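Local coordinates for regulator of nonsense transcripts 2 (Homo sapiens, PDB 4CEM), which acts in nonsense-mediated mRNA decay, where its MIF4G domains probably serve as helical scaffolds for assembling the mRNA surveillance machinery, at residues K31-A35 with S111-Q115; D49-N55 with G79-Y85; T261-N265 with R279-Y283. One frame throughout, in Å; residues are numbered along the deposited sequence.

Contact 1: K31-A35 with S111-Q115; sequences KNQNA and SLFHQ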
ATOM      1  N   LYS A  31      15.826  15.262  -0.708  1.00 42.86           N
ATOM      2  CA  LYS A  31      16.769  15.069   0.404  1.00 43.88           C
ATOM      3  C   LYS A  31      17.419  13.697   0.409  1.00 41.45           C
ATOM      4  O   LYS A  31      18.622  13.576   0.647  1.00 41.46           O
ATOM      5  CB  LYS A  31      16.092  15.287   1.769  1.00 46.66           C
ATOM      6  CG  LYS A  31      16.452  16.614   2.417  1.00 51.02           C
ATOM      7  CD  LYS A  31      16.228  16.596   3.925  1.00 55.78           C
ATOM      8  CE  LYS A  31      17.269  17.446   4.655  1.00 56.90           C
ATOM      9  NZ  LYS A  31      17.108  17.364   6.136  1.00 59.45           N
ATOM     10  N   ASN A  32      16.618  12.664   0.173  1.00 38.06           N
ATOM     11  CA  ASN A  32      17.118  11.301   0.251  1.00 35.75           C
ATOM     12  C   ASN A  32      18.090  10.968  -0.875  1.00 37.14           C
ATOM     13  O   ASN A  32      19.152  10.406  -0.630  1.00 40.36           O
ATOM     14  CB  ASN A  32      15.960  10.315   0.278  1.00 33.83           C
ATOM     15  CG  ASN A  32      15.250  10.303   1.607  1.00 32.45           C
ATOM     16  OD1 ASN A  32      15.851  10.586   2.640  1.00 32.54           O
ATOM     17  ND2 ASN A  32      13.969   9.972   1.594  1.00 31.13           N
ATOM     18  N   GLN A  33      17.743  11.335  -2.100  1.00 36.13           N
ATOM     19  CA  GLN A  33      18.636  11.109  -3.229  1.00 35.84           C
ATOM     20  C   GLN A  33      19.936  11.888  -3.074  1.00 36.31           C
ATOM     21  O   GLN A  33      20.994  11.418  -3.494  1.00 36.11           O
ATOM     22  CB  GLN A  33      17.956  11.500  -4.538  1.00 36.03           C
ATOM     23  CG  GLN A  33      16.778  10.617  -4.891  1.00 35.36           C
ATOM     24  CD  GLN A  33      16.247  10.884  -6.282  1.00 35.69           C
ATOM     25  OE1 GLN A  33      16.300  12.008  -6.780  1.00 36.77           O
ATOM     26  NE2 GLN A  33      15.731   9.844  -6.920  1.00 35.12           N
ATOM     27  N   ASN A  34      19.861  13.068  -2.457  1.00 37.09           N
ATOM     28  CA  ASN A  34      21.042  13.919  -2.265  1.00 37.85           C
ATOM     29  C   ASN A  34      21.862  13.591  -1.007  1.00 39.29           C
ATOM     30  O   ASN A  34      22.902  14.186  -0.779  1.00 40.35           O
ATOM     31  CB  ASN A  34      20.621  15.388  -2.233  1.00 37.78           C
ATOM     32  CG  ASN A  34      21.687  16.314  -2.781  1.00 38.71           C
ATOM     33  OD1 ASN A  34      22.146  16.144  -3.908  1.00 42.34           O
ATOM     34  ND2 ASN A  34      22.069  17.310  -1.999  1.00 37.18           N
ATOM     35  N   ALA A  35      21.402  12.629  -0.211  1.00 42.44           N
ATOM     36  CA  ALA A  35      22.042  12.262   1.063  1.00 45.00           C
ATOM     37  C   ALA A  35      23.547  11.950   1.022  1.00 47.35           C
ATOM     38  O   ALA A  35      24.294  12.411   1.887  1.00 50.07           O
ATOM     39  CB  ALA A  35      21.304  11.081   1.685  1.00 44.10           C
ATOM     40  N   SER A 111      13.975   8.023   6.670  1.00 34.97           N
ATOM     41  CA  SER A 111      14.723   9.073   5.974  1.00 34.24           C
ATOM     42  C   SER A 111      15.824   9.665   6.837  1.00 34.52           C
ATOM     43  O   SER A 111      16.884  10.026   6.327  1.00 35.50           O
ATOM     44  CB  SER A 111      13.791  10.190   5.491  1.00 34.88           C
ATOM     45  OG  SER A 111      12.811   9.681   4.603  1.00 35.42           O
ATOM     46  N   LEU A 112      15.587   9.787   8.140  1.00 35.06           N
ATOM     47  CA  LEU A 112      16.640  10.276   9.031  1.00 34.71           C
ATOM     48  C   LEU A 112      17.784   9.251   9.111  1.00 35.32           C
ATOM     49  O   LEU A 112      18.954   9.622   9.106  1.00 37.81           O
ATOM     50  CB  LEU A 112      16.095  10.594  10.422  1.00 34.43           C
ATOM     51  CG  LEU A 112      15.034  11.690  10.565  1.00 33.07           C
ATOM     52  CD1 LEU A 112      14.538  11.731  12.002  1.00 31.64           C
ATOM     53  CD2 LEU A 112      15.576  13.045  10.145  1.00 31.69           C
ATOM     54  N   PHE A 113      17.442   7.969   9.168  1.00 36.05           N
ATOM     55  CA  PHE A 113      18.444   6.893   9.134  1.00 36.11           C
ATOM     56  C   PHE A 113      19.236   6.957   7.841  1.00 34.96           C
ATOM     57  O   PHE A 113      20.459   7.041   7.850  1.00 33.38           O
ATOM     58  CB  PHE A 113      17.781   5.512   9.238  1.00 36.70           C
ATOM     59  CG  PHE A 113      17.672   4.986  10.643  1.00 37.78           C
ATOM     60  CD1 PHE A 113      18.779   4.425  11.275  1.00 38.50           C
ATOM     61  CD2 PHE A 113      16.469   5.038  11.332  1.00 38.10           C
ATOM     62  CE1 PHE A 113      18.687   3.930  12.564  1.00 38.30           C
ATOM     63  CE2 PHE A 113      16.371   4.546  12.624  1.00 38.85           C
ATOM     64  CZ  PHE A 113      17.482   3.991  13.241  1.00 39.31           C
ATOM     65  N   HIS A 114      18.513   6.926   6.729  1.00 36.18           N
ATOM     66  CA  HIS A 114      19.125   6.947   5.408  1.00 36.25           C
ATOM     67  C   HIS A 114      20.031   8.121   5.225  1.00 36.40           C
ATOM     68  O   HIS A 114      21.112   7.972   4.683  1.00 36.83           O
ATOM     69  CB  HIS A 114      18.053   6.962   4.334  1.00 36.49           C
ATOM     70  CG  HIS A 114      18.597   7.141   2.938  1.00 37.08           C
ATOM     71  ND1 HIS A 114      19.401   6.237   2.357  1.00 36.51           N
ATOM     72  CD2 HIS A 114      18.418   8.168   2.010  1.00 36.30           C
ATOM     73  CE1 HIS A 114      19.725   6.661   1.122  1.00 38.13           C
ATOM     74  NE2 HIS A 114      19.119   7.846   0.915  1.00 37.72           N
ATOM     75  N   GLN A 115      19.607   9.295   5.691  1.00 37.48           N
ATOM     76  CA  GLN A 115      20.387  10.524   5.504  1.00 38.00           C
ATOM     77  C   GLN A 115      21.627  10.576   6.398  1.00 37.86           C
ATOM     78  O   GLN A 115      22.571  11.314   6.105  1.00 39.36           O
ATOM     79  CB  GLN A 115      19.520  11.774   5.717  1.00 38.00           C
ATOM     80  CG  GLN A 115      18.528  12.040   4.590  1.00 39.65           C
ATOM     81  CD  GLN A 115      17.391  12.973   4.995  1.00 40.71           C
ATOM     82  OE1 GLN A 115      17.610  13.981   5.661  1.00 42.35           O
ATOM     83  NE2 GLN A 115      16.176  12.646   4.579  1.00 40.83           N
TER

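Contact 2: D49-N55 with G79-Y85; sequences DSSIKKN and GLNLSKY. Unlike the reference sequence in segment 49-55: Ile52 (reference Leu).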
ATOM      1  N   ASP A  49      26.001   9.609  21.462  1.00 50.56           N
ATOM      2  CA  ASP A  49      26.351   8.557  22.404  1.00 52.74           C
ATOM      3  C   ASP A  49      26.075   7.159  21.845  1.00 51.05           C
ATOM      4  O   ASP A  49      25.030   6.909  21.246  1.00 50.87           O
ATOM      5  CB  ASP A  49      25.692   8.796  23.769  1.00 54.63           C
ATOM      6  CG  ASP A  49      24.437   8.022  23.955  1.00 57.78           C
ATOM      7  OD1 ASP A  49      23.555   8.133  23.079  1.00 64.38           O
ATOM      8  OD2 ASP A  49      24.329   7.310  24.975  1.00 59.60           O
ATOM      9  N   SER A  50      27.042   6.264  22.050  1.00 51.09           N
ATOM     10  CA  SER A  50      26.988   4.888  21.552  1.00 49.19           C
ATOM     11  C   SER A  50      26.532   3.888  22.604  1.00 47.97           C
ATOM     12  O   SER A  50      26.680   2.687  22.401  1.00 49.24           O
ATOM     13  CB  SER A  50      28.377   4.453  21.089  1.00 47.35           C
ATOM     14  OG  SER A  50      29.037   5.499  20.418  1.00 46.24           O
ATOM     15  N   SER A  51      25.986   4.354  23.722  1.00 46.59           N
ATOM     16  CA  SER A  51      25.714   3.442  24.818  1.00 47.39           C
ATOM     17  C   SER A  51      24.832   2.310  24.301  1.00 50.17           C
ATOM     18  O   SER A  51      23.951   2.542  23.477  1.00 51.44           O
ATOM     19  CB  SER A  51      25.070   4.161  26.016  1.00 45.63           C
ATOM     20  OG  SER A  51      23.668   4.002  26.030  1.00 43.87           O
ATOM     21  N   ILE A  52      25.104   1.089  24.760  1.00 53.51           N
ATOM     22  CA  ILE A  52      24.308  -0.081  24.406  1.00 55.43           C
ATOM     23  C   ILE A  52      22.915   0.053  24.986  1.00 52.46           C
ATOM     24  O   ILE A  52      21.939  -0.265  24.311  1.00 53.78           O
ATOM     25  CB  ILE A  52      24.965  -1.414  24.877  1.00 59.74           C
ATOM     26  CG1 ILE A  52      26.036  -1.849  23.874  1.00 61.33           C
ATOM     27  CG2 ILE A  52      23.939  -2.541  25.018  1.00 57.17           C
ATOM     28  CD1 ILE A  52      26.645  -3.204  24.168  1.00 67.22           C
ATOM     29  N   LYS A  53      22.822   0.538  26.219  1.00 50.89           N
ATOM     30  CA  LYS A  53      21.520   0.691  26.873  1.00 54.58           C
ATOM     31  C   LYS A  53      20.575   1.518  25.990  1.00 52.29           C
ATOM     32  O   LYS A  53      19.491   1.057  25.620  1.00 48.50           O
ATOM     33  CB  LYS A  53      21.640   1.351  28.260  1.00 59.58           C
ATOM     34  CG  LYS A  53      22.922   1.043  29.030  1.00 66.44           C
ATOM     35  CD  LYS A  53      22.787   1.347  30.525  1.00 71.34           C
ATOM     36  CE  LYS A  53      24.141   1.302  31.240  1.00 72.83           C
ATOM     37  NZ  LYS A  53      24.030   1.023  32.703  1.00 71.45           N
ATOM     38  N   LYS A  54      21.016   2.720  25.622  1.00 50.43           N
ATOM     39  CA  LYS A  54      20.147   3.677  24.938  1.00 51.34           C
ATOM     40  C   LYS A  54      19.841   3.261  23.509  1.00 47.48           C
ATOM     41  O   LYS A  54      18.685   3.270  23.088  1.00 44.99           O
ATOM     42  CB  LYS A  54      20.743   5.087  24.992  1.00 53.65           C
ATOM     43  CG  LYS A  54      20.945   5.557  26.424  1.00 57.14           C
ATOM     44  CD  LYS A  54      20.521   6.990  26.686  1.00 61.76           C
ATOM     45  CE  LYS A  54      20.200   7.180  28.166  1.00 64.41           C
ATOM     46  NZ  LYS A  54      20.210   8.609  28.583  1.00 68.03           N
ATOM     47  N   ASN A  55      20.869   2.869  22.773  1.00 44.98           N
ATOM     48  CA  ASN A  55      20.663   2.395  21.410  1.00 44.68           C
ATOM     49  C   ASN A  55      19.766   1.173  21.333  1.00 44.66           C
ATOM     50  O   ASN A  55      18.984   1.041  20.395  1.00 47.04           O
ATOM     51  CB  ASN A  55      21.992   2.124  20.720  1.00 43.28           C
ATOM     52  CG  ASN A  55      22.629   3.389  20.202  1.00 42.93           C
ATOM     53  OD1 ASN A  55      22.476   3.730  19.031  1.00 42.87           O
ATOM     54  ND2 ASN A  55      23.319   4.113  21.074  1.00 42.79           N
ATOM     55  N   GLY A  79      20.300  12.096  19.102  1.00 37.98           N
ATOM     56  CA  GLY A  79      21.306  12.021  20.162  1.00 39.26           C
ATOM     57  C   GLY A  79      22.129  10.738  20.201  1.00 39.98           C
ATOM     58  O   GLY A  79      23.156  10.681  20.880  1.00 41.67           O
ATOM     59  N   LEU A  80      21.677   9.719  19.476  1.00 39.06           N
ATOM     60  CA  LEU A  80      22.296   8.406  19.490  1.00 39.68           C
ATOM     61  C   LEU A  80      23.279   8.214  18.337  1.00 40.75           C
ATOM     62  O   LEU A  80      23.078   8.729  17.244  1.00 40.03           O
ATOM     63  CB  LEU A  80      21.220   7.325  19.377  1.00 39.29           C
ATOM     64  CG  LEU A  80      20.100   7.257  20.407  1.00 38.47           C
ATOM     65  CD1 LEU A  80      19.196   6.083  20.087  1.00 39.61           C
ATOM     66  CD2 LEU A  80      20.668   7.105  21.805  1.00 41.13           C
ATOM     67  N   ASN A  81      24.340   7.454  18.592  1.00 43.19           N
ATOM     68  CA  ASN A  81      25.204   6.948  17.527  1.00 43.21           C
ATOM     69  C   ASN A  81      24.757   5.533  17.217  1.00 41.27           C
ATOM     70  O   ASN A  81      25.107   4.601  17.930  1.00 42.68           O
ATOM     71  CB  ASN A  81      26.681   6.967  17.944  1.00 43.54           C
ATOM     72  CG  ASN A  81      27.611   6.489  16.840  1.00 42.28           C
ATOM     73  OD1 ASN A  81      27.196   5.801  15.908  1.00 41.50           O
ATOM     74  ND2 ASN A  81      28.875   6.866  16.936  1.00 41.18           N
ATOM     75  N   LEU A  82      23.983   5.384  16.149  1.00 40.83           N
ATOM     76  CA  LEU A  82      23.399   4.092  15.781  1.00 39.20           C
ATOM     77  C   LEU A  82      24.254   3.336  14.757  1.00 37.50           C
ATOM     78  O   LEU A  82      23.801   2.341  14.194  1.00 36.18           O
ATOM     79  CB  LEU A  82      21.966   4.301  15.263  1.00 38.53           C
ATOM     80  CG  LEU A  82      20.904   4.616  16.332  1.00 37.88           C
ATOM     81  CD1 LEU A  82      19.776   5.460  15.762  1.00 37.58           C
ATOM     82  CD2 LEU A  82      20.334   3.348  16.955  1.00 36.94           C
ATOM     83  N   SER A  83      25.491   3.795  14.546  1.00 38.37           N
ATOM     84  CA  SER A  83      26.418   3.182  13.587  1.00 40.54           C
ATOM     85  C   SER A  83      26.486   1.664  13.651  1.00 43.24           C
ATOM     86  O   SER A  83      26.559   1.015  12.611  1.00 45.88           O
ATOM     87  CB  SER A  83      27.833   3.723  13.773  1.00 40.51           C
ATOM     88  OG  SER A  83      27.965   5.011  13.205  1.00 41.54           O
ATOM     89  N   LYS A  84      26.467   1.106  14.863  1.00 45.16           N
ATOM     90  CA  LYS A  84      26.592  -0.335  15.056  1.00 44.85           C
ATOM     91  C   LYS A  84      25.265  -1.079  15.083  1.00 45.76           C
ATOM     92  O   LYS A  84      25.264  -2.309  15.110  1.00 48.77           O
ATOM     93  CB  LYS A  84      27.344  -0.626  16.355  1.00 46.83           C
ATOM     94  CG  LYS A  84      28.801  -0.183  16.355  1.00 48.52           C
ATOM     95  CD  LYS A  84      29.426  -0.425  17.723  1.00 52.11           C
ATOM     96  CE  LYS A  84      30.621   0.484  17.995  1.00 54.67           C
ATOM     97  NZ  LYS A  84      31.828   0.115  17.198  1.00 56.05           N
ATOM     98  N   TYR A  85      24.139  -0.364  15.080  1.00 44.96           N
ATOM     99  CA  TYR A  85      22.838  -1.003  15.342  1.00 45.06           C
ATOM    100  C   TYR A  85      21.866  -0.964  14.150  1.00 43.62           C
ATOM    101  O   TYR A  85      20.655  -1.168  14.312  1.00 40.52           O
ATOM    102  CB  TYR A  85      22.198  -0.387  16.587  1.00 47.11           C
ATOM    103  CG  TYR A  85      23.114  -0.367  17.791  1.00 49.13           C
ATOM    104  CD1 TYR A  85      24.103   0.609  17.917  1.00 51.53           C
ATOM    105  CD2 TYR A  85      22.998  -1.324  18.805  1.00 50.02           C
ATOM    106  CE1 TYR A  85      24.949   0.635  19.012  1.00 53.15           C
ATOM    107  CE2 TYR A  85      23.844  -1.307  19.909  1.00 49.91           C
ATOM    108  CZ  TYR A  85      24.815  -0.323  20.003  1.00 52.91           C
ATOM    109  OH  TYR A  85      25.666  -0.275  21.079  1.00 56.86           O
TER

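Contact 3: T261-N265 with R279-Y283; sequences TERQN and RHKQY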
ATOM      1  N   THR A 261     -29.095 -19.340  -8.692  1.00 95.33           N
ATOM      2  CA  THR A 261     -29.555 -19.870  -7.407  1.00 99.20           C
ATOM      3  C   THR A 261     -30.714 -19.046  -6.817  1.00101.61           C
ATOM      4  O   THR A 261     -31.299 -19.443  -5.812  1.00103.55           O
ATOM      5  CB  THR A 261     -28.402 -19.962  -6.382  1.00 98.63           C
ATOM      6  OG1 THR A 261     -27.186 -20.316  -7.053  1.00 97.91           O
ATOM      7  CG2 THR A 261     -28.707 -21.013  -5.314  1.00 97.64           C
ATOM      8  N   GLU A 262     -31.033 -17.903  -7.427  1.00104.35           N
ATOM      9  CA  GLU A 262     -32.289 -17.197  -7.145  1.00107.51           C
ATOM     10  C   GLU A 262     -33.384 -17.799  -8.005  1.00111.80           C
ATOM     11  O   GLU A 262     -34.478 -18.078  -7.517  1.00113.21           O
ATOM     12  CB  GLU A 262     -32.187 -15.702  -7.452  1.00109.27           C
ATOM     13  CG  GLU A 262     -31.446 -14.889  -6.404  1.00110.91           C
ATOM     14  CD  GLU A 262     -31.187 -13.459  -6.841  1.00110.32           C
ATOM     15  OE1 GLU A 262     -31.848 -12.994  -7.795  1.00109.73           O
ATOM     16  OE2 GLU A 262     -30.318 -12.800  -6.230  1.00107.38           O
ATOM     17  N   ARG A 263     -33.077 -17.990  -9.291  1.00116.95           N
ATOM     18  CA  ARG A 263     -34.008 -18.605 -10.244  1.00117.80           C
ATOM     19  C   ARG A 263     -34.055 -20.138 -10.122  1.00113.98           C
ATOM     20  O   ARG A 263     -34.678 -20.804 -10.948  1.00114.97           O
ATOM     21  CB  ARG A 263     -33.678 -18.167 -11.686  1.00121.82           C
ATOM     22  CG  ARG A 263     -33.828 -16.663 -11.922  1.00126.76           C
ATOM     23  CD  ARG A 263     -33.750 -16.263 -13.395  1.00131.48           C
ATOM     24  NE  ARG A 263     -33.905 -14.812 -13.582  1.00137.09           N
ATOM     25  CZ  ARG A 263     -34.084 -14.193 -14.754  1.00137.53           C
ATOM     26  NH1 ARG A 263     -34.142 -14.880 -15.893  1.00138.67           N
ATOM     27  NH2 ARG A 263     -34.211 -12.868 -14.789  1.00134.22           N
ATOM     28  N   GLN A 264     -33.391 -20.687  -9.101  1.00111.56           N
ATOM     29  CA  GLN A 264     -33.566 -22.087  -8.692  1.00109.27           C
ATOM     30  C   GLN A 264     -34.440 -22.182  -7.442  1.00109.80           C
ATOM     31  O   GLN A 264     -35.191 -23.144  -7.277  1.00111.40           O
ATOM     32  CB  GLN A 264     -32.214 -22.743  -8.422  1.00107.16           C
ATOM     33  CG  GLN A 264     -32.310 -24.182  -7.946  1.00106.51           C
ATOM     34  CD  GLN A 264     -30.993 -24.917  -8.058  1.00106.47           C
ATOM     35  OE1 GLN A 264     -30.463 -25.100  -9.154  1.00104.82           O
ATOM     36  NE2 GLN A 264     -30.459 -25.350  -6.922  1.00106.42           N
ATOM     37  N   ASN A 265     -34.328 -21.188  -6.562  1.00108.80           N
ATOM     38  CA  ASN A 265     -35.231 -21.059  -5.419  1.00109.09           C
ATOM     39  C   ASN A 265     -36.677 -20.758  -5.810  1.00113.10           C
ATOM     40  O   ASN A 265     -37.564 -20.825  -4.966  1.00115.78           O
ATOM     41  CB  ASN A 265     -34.727 -19.980  -4.457  1.00106.47           C
ATOM     42  CG  ASN A 265     -33.466 -20.396  -3.733  1.00104.67           C
ATOM     43  OD1 ASN A 265     -32.739 -21.286  -4.187  1.00100.89           O
ATOM     44  ND2 ASN A 265     -33.198 -19.759  -2.600  1.00 98.01           N
ATOM     45  N   ARG A 279     -30.767 -22.902   3.549  1.00130.14           N
ATOM     46  CA  ARG A 279     -30.642 -22.111   2.316  1.00125.93           C
ATOM     47  C   ARG A 279     -31.016 -20.637   2.520  1.00123.12           C
ATOM     48  O   ARG A 279     -30.567 -19.781   1.760  1.00122.06           O
ATOM     49  CB  ARG A 279     -31.487 -22.710   1.183  1.00123.82           C
ATOM     50  CG  ARG A 279     -30.912 -23.983   0.569  1.00122.01           C
ATOM     51  CD  ARG A 279     -31.648 -24.378  -0.712  1.00122.18           C
ATOM     52  NE  ARG A 279     -30.964 -23.954  -1.940  1.00121.80           N
ATOM     53  CZ  ARG A 279     -31.497 -23.978  -3.166  1.00120.88           C
ATOM     54  NH1 ARG A 279     -32.746 -24.393  -3.365  1.00121.64           N
ATOM     55  NH2 ARG A 279     -30.780 -23.571  -4.209  1.00117.44           N
ATOM     56  N   HIS A 280     -31.822 -20.343   3.541  1.00121.90           N
ATOM     57  CA  HIS A 280     -32.148 -18.955   3.888  1.00122.48           C
ATOM     58  C   HIS A 280     -31.125 -18.318   4.812  1.00125.61           C
ATOM     59  O   HIS A 280     -31.330 -17.202   5.296  1.00128.07           O
ATOM     60  CB  HIS A 280     -33.546 -18.869   4.496  1.00121.62           C
ATOM     61  CG  HIS A 280     -34.289 -17.603   4.129  1.00123.00           C
ATOM     62  ND1 HIS A 280     -34.222 -16.481   4.870  1.00123.61           N
ATOM     63  CD2 HIS A 280     -35.123 -17.313   3.051  1.00121.37           C
ATOM     64  CE1 HIS A 280     -34.977 -15.522   4.301  1.00120.61           C
ATOM     65  NE2 HIS A 280     -35.528 -16.033   3.189  1.00120.82           N
ATOM     66  N   LYS A 281     -30.033 -19.033   5.089  1.00124.81           N
ATOM     67  CA  LYS A 281     -28.822 -18.440   5.672  1.00122.08           C
ATOM     68  C   LYS A 281     -27.578 -18.735   4.818  1.00120.72           C
ATOM     69  O   LYS A 281     -26.461 -18.398   5.212  1.00121.42           O
ATOM     70  CB  LYS A 281     -28.611 -18.946   7.099  1.00120.20           C
ATOM     71  CG  LYS A 281     -29.716 -18.550   8.061  1.00120.49           C
ATOM     72  CD  LYS A 281     -29.547 -19.248   9.400  1.00122.17           C
ATOM     73  CE  LYS A 281     -30.834 -19.237  10.209  1.00120.94           C
ATOM     74  NZ  LYS A 281     -30.762 -20.176  11.362  1.00120.49           N
ATOM     75  N   GLN A 282     -27.780 -19.362   3.658  1.00118.48           N
ATOM     76  CA  GLN A 282     -26.714 -19.614   2.687  1.00117.01           C
ATOM     77  C   GLN A 282     -26.719 -18.534   1.602  1.00120.77           C
ATOM     78  O   GLN A 282     -25.660 -18.110   1.127  1.00121.14           O
ATOM     79  CB  GLN A 282     -26.900 -20.984   2.042  1.00113.52           C
ATOM     80  CG  GLN A 282     -25.707 -21.441   1.219  1.00112.56           C
ATOM     81  CD  GLN A 282     -26.110 -22.254   0.008  1.00110.04           C
ATOM     82  OE1 GLN A 282     -27.002 -23.100   0.081  1.00108.66           O
ATOM     83  NE2 GLN A 282     -25.451 -22.003  -1.116  1.00107.28           N
ATOM     84  N   TYR A 283     -27.917 -18.112   1.200  1.00120.25           N
ATOM     85  CA  TYR A 283     -28.085 -16.945   0.335  1.00116.52           C
ATOM     86  C   TYR A 283     -27.633 -15.680   1.060  1.00115.73           C
ATOM     87  O   TYR A 283     -27.066 -14.779   0.448  1.00118.31           O
ATOM     88  CB  TYR A 283     -29.547 -16.805  -0.088  1.00116.23           C
ATOM     89  CG  TYR A 283     -29.825 -15.635  -1.014  1.00115.69           C
ATOM     90  CD1 TYR A 283     -29.676 -15.764  -2.394  1.00113.25           C
ATOM     91  CD2 TYR A 283     -30.252 -14.406  -0.510  1.00113.68           C
ATOM     92  CE1 TYR A 283     -29.935 -14.702  -3.244  1.00112.01           C
ATOM     93  CE2 TYR A 283     -30.513 -13.336  -1.354  1.00112.42           C
ATOM     94  CZ  TYR A 283     -30.353 -13.490  -2.720  1.00112.47           C
ATOM     95  OH  TYR A 283     -30.609 -12.439  -3.570  1.00111.17           O
TER

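Contact 1: K31-A35 with S111-Q115
Ala35 and Gln115 bring their CA atoms within 5.0 Å of each other where the chain leaving helix 6-33 meets the last turns of helix 103-116. Asn32 offers both its backbone carbonyl and its amide to the second helix. His114 meets the carbonyl edge-on: NE2 donates to Asn32 O over 3.0 Å, with the oxygen close to the ring plane but the donor 45° above the carbonyl plane. Ala35 N approaches Asn32 O from the opposite face of that plane, giving the oxygen two donors. The ring gets there because CG of His114 stands anti to its backbone N (chi1 173°), beside the carbonyl carbon. The Asn32 side chain accepts one bond from the amide of Gln115, whose NE2 donates to Asn32 OD1 at 2.8 Å along a fairly straight N-H line (164°). At the other end of the Gln115 amide, OE1 lies 3.4 Å from Lys31 CD and takes a weak bond from Lys31 NZ, which agrees with the amide rotation that points NE2 at Asn32. The bond from Asn32 ND2 to Ser111 OG at 3.2 Å is less secure, since the placement of ND2 is uncertain; ND2 also reaches Val159 O, and Ser111 OG bonds Val107 O in its own helix. Ala35 adds its methyl, CB being 4.0 Å from Gln115 CA. This largely buried polar junction docks the end of helix 6-33 on helix 103-116, with Ile161 beside Asn32 and Ser111, and with Phe120 and Ala121 of helix 120-137 packed against His114.

Contact 2: D49-N55 with G79-Y85
Asn55 lays its CB over the centre of the Tyr85 ring, 3.6 Å from the centroid and 8° off the ring normal, a CH-pi contact between the first turn of helix 52-61 and the residue that precedes helix 86-95; beside it, an isolated parallel beta bridge links the two segments in this helical MIF4G domain. The bridge consists of two backbone bonds made by Asp49: its N donates to Gly79 O at 3.1 Å, and its O accepts from Asn81 N at 2.8 Å. The chain then turns into helix 52-61, with Ser51 as N-cap, its OG accepting from Lys54 N at 3.0 Å. The Asn55 amide ties bridge and cap together. CG stands anti to the carbonyl carbon (chi1 -80°), which brings the amide alongside the segment's own backbone; ND2 then donates to Asp49 O at 3.3 Å and to Ser51 O at 2.9 Å. Asp49 O is thus held by Asn81 N and Asn55 ND2 from opposite faces of its plane. Because both acceptors lie near the amide plane, the group has little freedom to turn, and that plane is stacked on the Tyr85 ring, 18° from parallel. Ile52, where the reference sequence has leucine, crosses Tyr85 at about a right angle and sets CG1 at the ring's edge. On the other flank Leu80 and Asn55 slide past each other in opposite directions, while Leu80 CD2 rests 3.8 Å from Lys54 CB; Leu80 and Leu82 also touch Phe58. Loop 79-85 is shaped by an Asx turn, in which Asn81 OD1 accepts from Ser83 N at 3.0 Å, near the plane of the Asn81 amide.

Contact 3: T261-N265 with R279-Y283
Thr261 opens the contact with its methyl, CG2 lying 3.5 Å from Arg279 NH2, while its OG1 turns back to Glu257 O in the helix before. Glu262 follows with an extended chain that reaches Tyr283, whose OH donates to Glu262 OE2 at 2.7 Å. The hydroxyl comes from above the carboxylate, 49° out of its plane, whereas OE2 sits at the ring's edge, in the ring plane. Along the same side chain, Glu262 CG is 3.5 Å from Tyr283 CE1. With alanine in place of Glu262, Tyr283 OH would probably lose its acceptor and the ring would be left freer to turn. At Asn265, OD1 lies over one face of the Arg279 guanidinium, 3.1 Å from CZ; the angles to the N-H groups are poor, so this is face contact, not hydrogen bonding. The bend of Arg279 at chi3 (98°) carries its guanidinium to this place. In the fold, this surface contact closes an excursion containing the short helix 267-270, and so links the end of helix 230-259 to the beginning of helix 283-303.

Overall arrangement
Contacts 1 and 2 lie on one side of the chain's centre and contact 3 on the other, with about 58 Å between the centres of contacts 1 and 3 and about 64 Å between those of contacts 2 and 3. Along the sequence, contact 2 is nested inside the loop closed by contact 1, and contact 3 follows in series. The first two have centres about 19 Å apart and touch directly: Phe113 CE1 packs 3.7 Å from Leu82 CD1. Both thus join parts of the early helices, whereas contact 3 ties off the connection between helices 230-259 and 283-303, in a distant part of an elongated helical chain, consistent with the scaffold shape expected of a MIF4G domain.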